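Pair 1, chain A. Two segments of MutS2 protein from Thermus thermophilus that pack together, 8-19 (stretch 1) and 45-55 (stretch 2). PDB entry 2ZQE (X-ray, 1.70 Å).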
# COMPACT_ATOMS: atom_id res chain seq x y z
N ASP A 8 4.30 1.07 7.55
CA ASP A 8 3.31 0.69 8.54
C ASP A 8 2.29 1.81 8.70
O ASP A 8 2.58 2.86 9.30
CB ASP A 8 4.01 0.37 9.87
CG ASP A 8 3.09 -0.27 10.88
OD1 ASP A 8 1.85 -0.23 10.69
OD2 ASP A 8 3.59 -0.85 11.87
N LEU A 9 1.10 1.58 8.16
CA LEU A 9 -0.00 2.54 8.20
C LEU A 9 -1.02 2.28 9.32
O LEU A 9 -2.01 2.98 9.43
CB LEU A 9 -0.73 2.49 6.85
CG LEU A 9 0.21 2.64 5.66
CD1 LEU A 9 -0.46 2.12 4.40
CD2 LEU A 9 0.63 4.09 5.48
N ARG A 10 -0.79 1.24 10.11
CA ARG A 10 -1.76 0.88 11.14
C ARG A 10 -1.83 2.00 12.15
O ARG A 10 -0.80 2.57 12.50
CB ARG A 10 -1.37 -0.42 11.83
CG ARG A 10 -1.33 -1.58 10.86
CD ARG A 10 -0.77 -2.82 11.53
NE ARG A 10 0.63 -2.65 11.92
CZ ARG A 10 1.32 -3.55 12.63
NH1 ARG A 10 0.73 -4.67 13.01
NH2 ARG A 10 2.59 -3.32 12.95
N GLY A 11 -3.05 2.32 12.59
CA GLY A 11 -3.27 3.39 13.56
C GLY A 11 -3.56 4.74 12.93
O GLY A 11 -3.88 5.70 13.64
N LEU A 12 -3.43 4.84 11.61
CA LEU A 12 -3.76 6.09 10.91
C LEU A 12 -5.25 6.12 10.51
O LEU A 12 -5.84 5.09 10.22
CB LEU A 12 -2.88 6.25 9.66
CG LEU A 12 -1.36 6.34 9.89
CD1 LEU A 12 -0.64 6.42 8.56
CD2 LEU A 12 -1.02 7.54 10.78
N THR A 13 -5.84 7.31 10.45
CA THR A 13 -7.15 7.46 9.81
C THR A 13 -7.02 7.16 8.32
O THR A 13 -5.91 7.14 7.79
CB THR A 13 -7.68 8.88 9.95
OG1 THR A 13 -6.78 9.81 9.32
CG2 THR A 13 -7.83 9.19 11.42
N VAL A 14 -8.14 6.95 7.64
CA VAL A 14 -8.09 6.81 6.15
C VAL A 14 -7.33 7.97 5.50
O VAL A 14 -6.44 7.76 4.66
CB VAL A 14 -9.51 6.66 5.56
CG1 VAL A 14 -9.50 6.84 4.03
CG2 VAL A 14 -10.10 5.29 5.93
N ALA A 15 -7.65 9.20 5.90
CA ALA A 15 -6.99 10.38 5.30
C ALA A 15 -5.48 10.40 5.53
O ALA A 15 -4.70 10.68 4.60
CB ALA A 15 -7.65 11.66 5.81
N GLU A 16 -5.05 10.12 6.76
CA GLU A 16 -3.63 10.09 7.07
C GLU A 16 -2.95 8.96 6.29
O GLU A 16 -1.85 9.14 5.73
CB GLU A 16 -3.42 9.82 8.56
CG GLU A 16 -3.70 10.99 9.50
CD GLU A 16 -3.63 10.54 10.95
OE1 GLU A 16 -4.31 9.56 11.28
OE2 GLU A 16 -2.85 11.12 11.76
N ALA A 17 -3.61 7.81 6.26
CA ALA A 17 -3.07 6.63 5.55
C ALA A 17 -2.89 6.90 4.07
O ALA A 17 -1.85 6.58 3.50
CB ALA A 17 -3.97 5.39 5.79
N LEU A 18 -3.88 7.52 3.44
CA LEU A 18 -3.77 7.84 2.01
C LEU A 18 -2.69 8.88 1.70
O LEU A 18 -2.00 8.77 0.69
CB LEU A 18 -5.13 8.28 1.45
CG LEU A 18 -6.13 7.14 1.24
CD1 LEU A 18 -7.38 7.65 0.53
CD2 LEU A 18 -5.56 5.97 0.48
N LEU A 19 -2.55 9.88 2.58
CA LEU A 19 -1.44 10.83 2.46
C LEU A 19 -0.08 10.12 2.51
O LEU A 19 0.84 10.40 1.69
CB LEU A 19 -1.54 11.92 3.54
CG LEU A 19 -0.46 13.01 3.52
CD1 LEU A 19 -0.56 13.82 2.25
CD2 LEU A 19 -0.65 13.90 4.72
N GLY A 45 -11.31 -2.92 8.16
CA GLY A 45 -11.09 -2.96 6.71
C GLY A 45 -11.10 -1.60 6.04
O GLY A 45 -10.86 -1.51 4.83
N ALA A 46 -11.38 -0.53 6.79
CA ALA A 46 -11.50 0.80 6.20
C ALA A 46 -10.22 1.24 5.49
O ALA A 46 -10.28 1.82 4.40
CB ALA A 46 -11.93 1.83 7.26
N LEU A 47 -9.07 0.95 6.11
CA LEU A 47 -7.79 1.26 5.44
C LEU A 47 -7.59 0.44 4.17
O LEU A 47 -7.26 1.01 3.12
CB LEU A 47 -6.60 1.10 6.39
CG LEU A 47 -6.52 2.02 7.62
CD1 LEU A 47 -5.13 1.89 8.23
CD2 LEU A 47 -6.79 3.48 7.27
N ARG A 48 -7.79 -0.88 4.25
CA ARG A 48 -7.59 -1.75 3.09
C ARG A 48 -8.44 -1.24 1.93
O ARG A 48 -7.94 -1.08 0.81
CB ARG A 48 -7.93 -3.21 3.42
CG ARG A 48 -7.79 -4.15 2.21
CD ARG A 48 -8.19 -5.59 2.60
NE ARG A 48 -8.17 -6.47 1.42
CZ ARG A 48 -9.17 -6.58 0.54
NH1 ARG A 48 -10.28 -5.86 0.67
NH2 ARG A 48 -9.04 -7.38 -0.50
N GLN A 49 -9.73 -1.03 2.18
CA GLN A 49 -10.63 -0.63 1.10
C GLN A 49 -10.25 0.70 0.48
O GLN A 49 -10.22 0.83 -0.76
CB GLN A 49 -12.08 -0.59 1.58
CG GLN A 49 -13.06 -0.34 0.44
CD GLN A 49 -14.40 -0.99 0.69
OE1 GLN A 49 -15.08 -0.66 1.64
NE2 GLN A 49 -14.80 -1.91 -0.19
N ALA A 50 -9.96 1.69 1.33
CA ALA A 50 -9.63 3.03 0.84
C ALA A 50 -8.32 3.02 0.07
O ALA A 50 -8.20 3.65 -0.98
CB ALA A 50 -9.57 4.03 1.99
N ILE A 51 -7.33 2.29 0.59
CA ILE A 51 -6.04 2.16 -0.08
C ILE A 51 -6.16 1.46 -1.46
O ILE A 51 -5.61 1.94 -2.47
CB ILE A 51 -5.03 1.45 0.82
CG1 ILE A 51 -4.67 2.35 1.99
CG2 ILE A 51 -3.77 1.04 0.00
CD1 ILE A 51 -3.96 1.63 3.14
N ARG A 52 -6.87 0.34 -1.51
CA ARG A 52 -7.03 -0.36 -2.78
C ARG A 52 -7.66 0.55 -3.83
O ARG A 52 -7.19 0.59 -4.97
CB ARG A 52 -7.85 -1.64 -2.61
CG ARG A 52 -7.07 -2.74 -1.89
CD ARG A 52 -7.98 -3.89 -1.42
NE ARG A 52 -8.61 -4.65 -2.50
CZ ARG A 52 -8.03 -5.65 -3.18
NH1 ARG A 52 -6.78 -6.01 -2.93
NH2 ARG A 52 -8.72 -6.29 -4.11
N GLU A 53 -8.69 1.30 -3.45
CA GLU A 53 -9.33 2.20 -4.41
C GLU A 53 -8.38 3.33 -4.87
O GLU A 53 -8.31 3.67 -6.07
CB GLU A 53 -10.66 2.74 -3.86
CG GLU A 53 -11.45 3.57 -4.87
CD GLU A 53 -11.99 2.79 -6.08
OE1 GLU A 53 -11.96 1.54 -6.12
OE2 GLU A 53 -12.49 3.46 -7.02
N ALA A 54 -7.61 3.89 -3.93
CA ALA A 54 -6.60 4.88 -4.30
C ALA A 54 -5.58 4.32 -5.30
O ALA A 54 -5.18 5.00 -6.28
CB ALA A 54 -5.90 5.41 -3.06
N LEU A 55 -5.18 3.06 -5.08
CA LEU A 55 -4.17 2.42 -5.95
C LEU A 55 -4.71 2.19 -7.35
O LEU A 55 -3.97 2.32 -8.32
CB LEU A 55 -3.71 1.09 -5.34
CG LEU A 55 -2.91 1.20 -4.04
CD1 LEU A 55 -2.69 -0.19 -3.42
CD2 LEU A 55 -1.56 1.95 -4.21

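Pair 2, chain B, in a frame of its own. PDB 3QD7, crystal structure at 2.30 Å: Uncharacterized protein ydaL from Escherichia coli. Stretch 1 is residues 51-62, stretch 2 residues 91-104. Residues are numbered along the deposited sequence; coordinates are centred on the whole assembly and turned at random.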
# COMPACT_ATOMS: atom_id res chain seq x y z
N ASN B 51 1.27 -9.87 0.15
CA ASN B 51 2.68 -10.16 -0.03
C ASN B 51 3.18 -10.05 -1.49
O ASN B 51 2.87 -10.90 -2.34
CB ASN B 51 2.97 -11.55 0.60
CG ASN B 51 4.41 -12.01 0.43
OD1 ASN B 51 4.75 -13.11 0.84
ND2 ASN B 51 5.24 -11.18 -0.14
N LEU B 52 3.96 -9.00 -1.76
CA LEU B 52 4.43 -8.64 -3.11
C LEU B 52 5.89 -9.00 -3.36
O LEU B 52 6.47 -8.62 -4.40
CB LEU B 52 4.32 -7.13 -3.29
CG LEU B 52 3.11 -6.48 -3.95
CD1 LEU B 52 1.89 -7.33 -3.86
CD2 LEU B 52 2.89 -5.07 -3.42
N LEU B 53 6.50 -9.69 -2.40
CA LEU B 53 7.91 -10.05 -2.51
C LEU B 53 8.16 -10.85 -3.77
O LEU B 53 7.40 -11.79 -4.09
CB LEU B 53 8.40 -10.81 -1.27
CG LEU B 53 8.29 -10.04 0.03
CD1 LEU B 53 8.50 -11.00 1.18
CD2 LEU B 53 9.30 -8.89 0.11
N ARG B 54 9.20 -10.43 -4.48
CA ARG B 54 9.69 -11.03 -5.74
C ARG B 54 8.65 -11.16 -6.86
O ARG B 54 8.72 -12.06 -7.71
CB ARG B 54 10.56 -12.29 -5.50
CG ARG B 54 9.86 -13.53 -4.98
CD ARG B 54 10.89 -14.50 -4.37
NE ARG B 54 11.50 -13.95 -3.15
CZ ARG B 54 11.14 -14.30 -1.91
NH1 ARG B 54 10.19 -15.21 -1.70
NH2 ARG B 54 11.75 -13.73 -0.86
N GLN B 55 7.70 -10.23 -6.85
CA GLN B 55 6.72 -10.11 -7.93
C GLN B 55 7.13 -9.02 -8.88
O GLN B 55 7.46 -7.89 -8.45
CB GLN B 55 5.32 -9.80 -7.39
CG GLN B 55 4.78 -10.83 -6.39
CD GLN B 55 4.35 -12.14 -7.04
OE1 GLN B 55 4.32 -12.28 -8.26
NE2 GLN B 55 4.01 -13.12 -6.19
N PRO B 56 7.09 -9.32 -10.20
CA PRO B 56 7.32 -8.30 -11.23
C PRO B 56 6.34 -7.11 -11.07
O PRO B 56 5.29 -7.26 -10.43
CB PRO B 56 7.09 -9.05 -12.54
CG PRO B 56 6.33 -10.31 -12.16
CD PRO B 56 6.72 -10.63 -10.76
N VAL B 57 6.68 -5.96 -11.64
CA VAL B 57 5.89 -4.74 -11.41
C VAL B 57 4.44 -4.84 -11.91
O VAL B 57 3.51 -4.44 -11.20
CB VAL B 57 6.60 -3.46 -11.96
CG1 VAL B 57 5.64 -2.28 -12.05
CG2 VAL B 57 7.79 -3.08 -11.09
N GLU B 58 4.23 -5.39 -13.11
CA GLU B 58 2.87 -5.57 -13.67
C GLU B 58 2.03 -6.53 -12.84
O GLU B 58 0.83 -6.35 -12.70
CB GLU B 58 2.92 -6.10 -15.10
CG GLU B 58 1.93 -5.52 -16.13
CD GLU B 58 0.83 -4.60 -15.59
OE1 GLU B 58 -0.35 -4.99 -15.63
OE2 GLU B 58 1.14 -3.47 -15.16
N GLU B 59 2.67 -7.56 -12.30
CA GLU B 59 1.95 -8.49 -11.40
C GLU B 59 1.56 -7.79 -10.09
O GLU B 59 0.47 -8.01 -9.59
CB GLU B 59 2.77 -9.75 -11.14
CG GLU B 59 2.01 -10.88 -10.44
CD GLU B 59 0.95 -11.60 -11.33
OE1 GLU B 59 0.04 -12.28 -10.79
OE2 GLU B 59 1.03 -11.49 -12.58
N CYS B 60 2.45 -6.96 -9.55
CA CYS B 60 2.15 -6.14 -8.37
C CYS B 60 0.96 -5.25 -8.62
O CYS B 60 0.10 -5.12 -7.76
CB CYS B 60 3.35 -5.24 -7.99
SG CYS B 60 4.73 -6.12 -7.26
N ARG B 61 0.90 -4.63 -9.80
CA ARG B 61 -0.21 -3.74 -10.15
C ARG B 61 -1.58 -4.45 -10.20
O ARG B 61 -2.61 -3.89 -9.78
CB ARG B 61 0.06 -3.03 -11.47
CG ARG B 61 -0.87 -1.85 -11.74
CD ARG B 61 -0.60 -1.20 -13.10
NE ARG B 61 -1.11 -2.07 -14.14
CZ ARG B 61 -2.28 -1.91 -14.73
NH1 ARG B 61 -3.04 -0.85 -14.45
NH2 ARG B 61 -2.69 -2.79 -15.63
N LYS B 62 -1.58 -5.69 -10.70
CA LYS B 62 -2.79 -6.52 -10.72
C LYS B 62 -3.20 -6.99 -9.30
O LYS B 62 -4.37 -6.97 -8.96
CB LYS B 62 -2.61 -7.71 -11.67
CG LYS B 62 -2.28 -7.31 -13.13
CD LYS B 62 -2.51 -8.45 -14.16
CE LYS B 62 -1.52 -9.58 -13.98
NZ LYS B 62 -1.27 -10.31 -15.26
N SER B 91 16.63 -0.47 -6.63
CA SER B 91 16.41 -1.90 -6.43
C SER B 91 14.93 -2.22 -6.64
O SER B 91 14.08 -1.32 -6.58
CB SER B 91 16.87 -2.32 -5.05
OG SER B 91 16.05 -1.71 -4.08
N HIS B 92 14.62 -3.49 -6.89
CA HIS B 92 13.28 -3.88 -7.28
C HIS B 92 12.27 -3.56 -6.19
O HIS B 92 11.18 -3.05 -6.46
CB HIS B 92 13.23 -5.37 -7.63
CG HIS B 92 11.87 -5.86 -8.00
ND1 HIS B 92 11.28 -5.58 -9.21
CD2 HIS B 92 10.97 -6.59 -7.30
CE1 HIS B 92 10.08 -6.13 -9.25
NE2 HIS B 92 9.86 -6.75 -8.11
N ALA B 93 12.65 -3.86 -4.94
CA ALA B 93 11.83 -3.58 -3.76
C ALA B 93 11.45 -2.10 -3.63
O ALA B 93 10.30 -1.78 -3.33
CB ALA B 93 12.55 -4.06 -2.50
N ASN B 94 12.41 -1.21 -3.86
CA ASN B 94 12.12 0.22 -3.83
C ASN B 94 11.27 0.71 -5.02
O ASN B 94 10.49 1.65 -4.88
CB ASN B 94 13.40 1.07 -3.74
CG ASN B 94 13.10 2.49 -3.30
OD1 ASN B 94 13.37 3.48 -4.01
ND2 ASN B 94 12.48 2.61 -2.14
N ILE B 95 11.45 0.09 -6.18
CA ILE B 95 10.61 0.39 -7.34
C ILE B 95 9.16 -0.03 -7.04
O ILE B 95 8.22 0.74 -7.25
CB ILE B 95 11.11 -0.30 -8.63
CG1 ILE B 95 12.50 0.22 -9.06
CG2 ILE B 95 10.12 -0.11 -9.76
CD1 ILE B 95 12.63 1.73 -9.11
N VAL B 96 9.00 -1.26 -6.56
CA VAL B 96 7.72 -1.74 -6.08
C VAL B 96 7.11 -0.81 -5.01
O VAL B 96 5.94 -0.44 -5.12
CB VAL B 96 7.77 -3.20 -5.55
CG1 VAL B 96 6.40 -3.64 -4.95
CG2 VAL B 96 8.14 -4.15 -6.68
N ARG B 97 7.90 -0.46 -3.99
CA ARG B 97 7.50 0.44 -2.93
C ARG B 97 7.00 1.77 -3.52
O ARG B 97 5.99 2.33 -3.08
CB ARG B 97 8.67 0.70 -1.96
CG ARG B 97 8.25 1.43 -0.66
CD ARG B 97 9.42 1.64 0.30
NE ARG B 97 10.38 2.61 -0.22
CZ ARG B 97 10.72 3.75 0.38
NH1 ARG B 97 10.18 4.10 1.56
NH2 ARG B 97 11.60 4.55 -0.22
N SER B 98 7.73 2.28 -4.53
CA SER B 98 7.39 3.59 -5.13
C SER B 98 6.08 3.54 -5.92
O SER B 98 5.28 4.47 -5.84
CB SER B 98 8.52 4.14 -6.00
OG SER B 98 9.63 4.46 -5.21
N TYR B 99 5.86 2.43 -6.63
CA TYR B 99 4.59 2.22 -7.32
C TYR B 99 3.46 2.08 -6.34
O TYR B 99 2.37 2.62 -6.57
CB TYR B 99 4.65 1.00 -8.24
CG TYR B 99 5.12 1.32 -9.64
CD1 TYR B 99 4.43 2.27 -10.43
CD2 TYR B 99 6.24 0.70 -10.19
CE1 TYR B 99 4.84 2.57 -11.72
CE2 TYR B 99 6.68 1.01 -11.50
CZ TYR B 99 5.97 1.94 -12.24
OH TYR B 99 6.38 2.25 -13.51
N VAL B 100 3.70 1.34 -5.24
CA VAL B 100 2.63 1.14 -4.24
C VAL B 100 2.25 2.50 -3.63
O VAL B 100 1.07 2.80 -3.43
CB VAL B 100 3.03 0.10 -3.13
CG1 VAL B 100 2.04 0.16 -1.95
CG2 VAL B 100 3.14 -1.35 -3.69
N ALA B 101 3.24 3.35 -3.38
CA ALA B 101 2.98 4.70 -2.89
C ALA B 101 2.01 5.49 -3.78
O ALA B 101 1.12 6.16 -3.29
CB ALA B 101 4.28 5.48 -2.72
N ARG B 102 2.21 5.42 -5.10
CA ARG B 102 1.33 6.10 -6.03
C ARG B 102 -0.02 5.41 -6.12
O ARG B 102 -1.05 6.07 -6.07
CB ARG B 102 1.97 6.12 -7.42
CG ARG B 102 1.00 6.46 -8.53
CD ARG B 102 1.58 6.12 -9.86
NE ARG B 102 2.55 7.12 -10.26
CZ ARG B 102 3.03 7.25 -11.49
NH1 ARG B 102 2.62 6.41 -12.44
NH2 ARG B 102 3.91 8.20 -11.76
N TRP B 103 -0.02 4.09 -6.30
CA TRP B 103 -1.27 3.35 -6.51
C TRP B 103 -2.29 3.53 -5.40
O TRP B 103 -3.49 3.64 -5.67
CB TRP B 103 -0.99 1.86 -6.72
CG TRP B 103 -0.18 1.57 -7.95
CD1 TRP B 103 -0.04 2.35 -9.06
CD2 TRP B 103 0.61 0.40 -8.18
NE1 TRP B 103 0.79 1.74 -9.98
CE2 TRP B 103 1.19 0.53 -9.46
CE3 TRP B 103 0.84 -0.76 -7.46
CZ2 TRP B 103 2.02 -0.45 -10.01
CZ3 TRP B 103 1.65 -1.73 -8.00
CH2 TRP B 103 2.25 -1.57 -9.26
N LEU B 104 -1.81 3.60 -4.15
CA LEU B 104 -2.73 3.73 -3.03
C LEU B 104 -3.44 5.06 -3.05
O LEU B 104 -4.61 5.12 -2.68
CB LEU B 104 -2.04 3.49 -1.68
CG LEU B 104 -1.51 2.09 -1.44
CD1 LEU B 104 -0.67 2.01 -0.14
CD2 LEU B 104 -2.63 1.05 -1.44

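What backbone arrangement do the two pairs share? In each, a type II beta turn leads into a helix that crosses a second helix with the same general N-to-C direction. The angle is 43° with a closest axis approach of 9.8 Å in pair 1, and 33° with 10.5 Å in pair 2. Fourteen central residues superpose with an RMSD of 0.6 Å. The turn runs from Leu A9 to Leu A12 in pair 1 and from Leu B52 to Gln B55 in pair 2. Its third position is Gly A11, with a positive phi of 93°, matched by Arg B54, which also has a positive phi, 54°, and carries its side chain away from the partner helix.

Which matched positions do the same work? Leu A9 and Leu B52 both point toward the second helix. Leu A9 CD1 lies 3.8 Å from Ile A51 CD1, and Leu B52 CD2 lies 3.7 Å from Val B100 CG2, at the equivalent position. Ala A17 and its match Cys B60 also point inward. Pair 1 fills the space from the second helix with a long side chain, Leu A47 CD2 reaching Ala A17 CB at 3.7 Å. Pair 2 shifts bulk to the first helix: Cys B60 SG meets the shorter Val B96, at CG1, at 3.8 Å.

How is the far end of the contact filled? The bulk is again exchanged. In pair 1, Leu A18 extends CD2 to 3.6 Å from Ala A54 CB, a large side chain against a small one. Pair 2 has Arg B61 and Trp B103 at these positions. The tryptophan supplies the volume: Arg B61 CG sits over its face, 4.0 Å from the centroid of the six-membered ring, while the arginine's end leads away. There Arg B61 NE forms a salt bridge with Glu B58 OE2 at 2.8 Å. One helical turn earlier the valines match. Val A14 CG1 packs on Ala A50 CB at 3.5 Å, whereas Val B57 CG1 meets Tyr B99 CE2 at 3.5 Å.

Do polar groups take part? In pair 1 Thr A13 caps its own helix, OG1 accepting from Glu A16 N at 3.1 Å; the matching Pro B56 has no side-chain acceptor to offer. In pair 2 His B92 NE2 donates to Gln B55 O at 2.7 Å, from a part of the second helix that has no matched position in pair 1. At matched positions, Leu A12 O lies 3.5 Å from Leu A47 CD2, and Gln B55 O lies 4.2 Å from Val B96 CG2.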